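Long-range contact in freshwater cyanophage protein (Microcystis phage Mic1, PDB 6L2W), which is of unknown function, has a novel fold and assembles as a pair of identical chains: residues F3-Y8 and E37-F42. Numbering follows the deposited sequence.
Sequences FVRLSY and EDYDNF
Tyr39 and Arg5 make the central pairing between segment 3-8 of strand 2-12 and the loop 37-42. Arg5 NH1 lies over one face of the Tyr39 ring, 3.7 Å above its plane and offset toward the rim, while NH2 comes to 3.4 Å from Tyr39 CE2. The two planes are inclined by 45°, so they do not stack flat. NH1 also gives a weak, bent hydrogen bond to Tyr39 O (2.6 Å). At the far end of the ring, one water bridges Tyr39 OH (2.6 Å) and Ser7 OG (3.0 Å), sitting at the ring edge in its plane; Phe73 of the second subunit meets this ring edge-to-face. Asp40 points its CB away from the strand; OD1, 4.5 Å from Arg5 NH2, is too far for a salt bridge and hydrogen-bonds Tyr75 OH of the second subunit, while OD2 forms a salt bridge with Arg74 there. Phe42 contributes its carbonyl: Arg5 NH1 donates to Phe42 O at 3.1 Å, with an N-H...O angle of 166°, in the carbonyl plane and on a lone pair. Arg5 CG stands anti to the backbone N (chi1 -176°), and CD continues the extended chain to 3.0 Å from Phe42 O. The arginine thus ties the loop between strands 30-32 and 45-46 to strand 2-12, itself paired with strands 17-23, 45-46 and 83-89; Val22 of strand 17-23 touches both Arg5 and Tyr39.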
loop_
_atom_site.group_PDB
_atom_site.type_symbol
_atom_site.label_atom_id
_atom_site.label_comp_id
_atom_site.label_asym_id
_atom_site.label_seq_id
_atom_site.Cartn_x
_atom_site.Cartn_y
_atom_site.Cartn_z
ATOM N N PHE B 3 10.503 4.099 -12.226
ATOM C CA PHE B 3 10.113 2.694 -12.091
ATOM C C PHE B 3 8.695 2.571 -11.540
ATOM O O PHE B 3 8.099 3.475 -10.949
ATOM C CB PHE B 3 11.011 1.918 -11.122
ATOM C CG PHE B 3 12.490 2.042 -11.368
ATOM C CD1 PHE B 3 13.184 1.037 -12.024
ATOM C CD2 PHE B 3 13.190 3.146 -10.913
ATOM C CE1 PHE B 3 14.549 1.144 -12.236
ATOM C CE2 PHE B 3 14.554 3.253 -11.131
ATOM C CZ PHE B 3 15.231 2.254 -11.790
ATOM N N VAL B 4 8.288 1.336 -11.627
ATOM C CA VAL B 4 6.966 0.916 -11.521
ATOM C C VAL B 4 7.001 -0.491 -10.907
ATOM O O VAL B 4 7.857 -1.324 -11.297
ATOM C CB VAL B 4 6.354 0.979 -12.931
ATOM C CG1 VAL B 4 5.803 -0.351 -13.402
ATOM C CG2 VAL B 4 5.348 2.108 -13.026
ATOM N N ARG B 5 6.132 -0.725 -9.916
ATOM C CA ARG B 5 6.014 -2.034 -9.290
ATOM C C ARG B 5 4.532 -2.354 -9.047
ATOM O O ARG B 5 3.726 -1.511 -8.641
ATOM C CB ARG B 5 6.799 -2.061 -7.970
ATOM C CG ARG B 5 6.804 -3.421 -7.293
ATOM C CD ARG B 5 7.850 -3.534 -6.204
ATOM N NE ARG B 5 7.520 -2.730 -5.048
ATOM C CZ ARG B 5 8.125 -2.810 -3.869
ATOM N NH1 ARG B 5 9.095 -3.690 -3.664
ATOM N NH2 ARG B 5 7.730 -2.021 -2.886
ATOM N N LEU B 6 4.214 -3.612 -9.222
ATOM C CA LEU B 6 2.883 -4.074 -9.102
ATOM C C LEU B 6 2.825 -5.010 -7.900
ATOM O O LEU B 6 3.509 -6.012 -7.904
ATOM C CB LEU B 6 2.523 -4.815 -10.391
ATOM C CG LEU B 6 1.171 -5.516 -10.370
ATOM C CD1 LEU B 6 0.065 -4.514 -10.084
ATOM C CD2 LEU B 6 0.912 -6.255 -11.679
ATOM N N SER B 7 1.993 -4.698 -6.915
ATOM C CA SER B 7 1.898 -5.539 -5.741
ATOM C C SER B 7 0.526 -6.221 -5.655
ATOM O O SER B 7 -0.478 -5.739 -6.212
ATOM C CB SER B 7 2.188 -4.760 -4.483
ATOM O OG SER B 7 3.404 -4.042 -4.600
ATOM N N TYR B 8 0.506 -7.331 -4.912
ATOM C CA TYR B 8 -0.723 -7.985 -4.585
ATOM C C TYR B 8 -0.810 -8.126 -3.059
ATOM O O TYR B 8 0.201 -8.151 -2.357
ATOM C CB TYR B 8 -0.861 -9.301 -5.351
ATOM C CG TYR B 8 -0.007 -10.447 -4.864
ATOM C CD1 TYR B 8 -0.491 -11.367 -3.948
ATOM C CD2 TYR B 8 1.269 -10.648 -5.361
ATOM C CE1 TYR B 8 0.278 -12.436 -3.530
ATOM C CE2 TYR B 8 2.053 -11.714 -4.960
ATOM C CZ TYR B 8 1.553 -12.609 -4.041
ATOM O OH TYR B 8 2.337 -13.634 -3.627
ATOM N N GLU B 37 13.690 -11.252 -0.207
ATOM C CA GLU B 37 14.674 -11.027 0.825
ATOM C C GLU B 37 14.846 -9.526 1.068
ATOM O O GLU B 37 14.871 -9.097 2.224
ATOM C CB GLU B 37 15.993 -11.706 0.457
ATOM C CG GLU B 37 16.499 -12.633 1.553
ATOM C CD GLU B 37 17.851 -12.231 2.113
ATOM O OE1 GLU B 37 17.901 -11.260 2.892
ATOM O OE2 GLU B 37 18.848 -12.875 1.749
ATOM N N ASP B 38 14.946 -8.728 0.013
ATOM C CA ASP B 38 15.101 -7.283 0.216
ATOM C C ASP B 38 13.926 -6.572 -0.476
ATOM O O ASP B 38 14.041 -6.160 -1.635
ATOM C CB ASP B 38 16.503 -6.858 -0.239
ATOM C CG ASP B 38 16.732 -5.361 -0.289
ATOM O OD1 ASP B 38 16.035 -4.628 0.440
ATOM O OD2 ASP B 38 17.588 -4.943 -1.078
ATOM N N TYR B 39 12.814 -6.416 0.262
ATOM C CA TYR B 39 11.494 -6.221 -0.354
ATOM C C TYR B 39 11.439 -4.888 -1.090
ATOM O O TYR B 39 10.939 -4.804 -2.201
ATOM C CB TYR B 39 10.342 -6.279 0.654
ATOM C CG TYR B 39 8.994 -6.039 0.015
ATOM C CD1 TYR B 39 8.320 -7.067 -0.611
ATOM C CD2 TYR B 39 8.422 -4.780 -0.026
ATOM C CE1 TYR B 39 7.111 -6.868 -1.248
ATOM C CE2 TYR B 39 7.206 -4.556 -0.653
ATOM C CZ TYR B 39 6.544 -5.610 -1.264
ATOM O OH TYR B 39 5.336 -5.450 -1.882
ATOM N N ASP B 40 11.980 -3.861 -0.470
ATOM C CA ASP B 40 11.806 -2.521 -0.969
ATOM C C ASP B 40 12.513 -2.359 -2.315
ATOM O O ASP B 40 12.209 -1.400 -3.030
ATOM C CB ASP B 40 12.248 -1.480 0.068
ATOM C CG ASP B 40 11.253 -1.288 1.211
ATOM O OD1 ASP B 40 10.025 -1.126 0.933
ATOM O OD2 ASP B 40 11.704 -1.291 2.379
ATOM N N ASN B 41 13.425 -3.273 -2.650
ATOM C CA ASN B 41 14.256 -3.176 -3.854
ATOM C C ASN B 41 13.848 -4.217 -4.893
ATOM O O ASN B 41 14.508 -4.343 -5.915
ATOM C CB ASN B 41 15.734 -3.386 -3.509
ATOM C CG ASN B 41 16.313 -2.172 -2.831
ATOM O OD1 ASN B 41 16.095 -1.065 -3.295
ATOM N ND2 ASN B 41 16.967 -2.362 -1.701
ATOM N N PHE B 42 12.770 -4.952 -4.638
ATOM C CA PHE B 42 12.470 -6.121 -5.427
ATOM C C PHE B 42 11.320 -5.833 -6.397
ATOM O O PHE B 42 10.332 -5.239 -6.025
ATOM C CB PHE B 42 12.144 -7.290 -4.498
ATOM C CG PHE B 42 11.761 -8.530 -5.243
ATOM C CD1 PHE B 42 10.478 -8.687 -5.735
ATOM C CD2 PHE B 42 12.698 -9.506 -5.513
ATOM C CE1 PHE B 42 10.134 -9.814 -6.464
ATOM C CE2 PHE B 42 12.352 -10.632 -6.247
ATOM C CZ PHE B 42 11.070 -10.780 -6.725
HETATM O O HOH W 1 4.403 -3.056 -1.995
#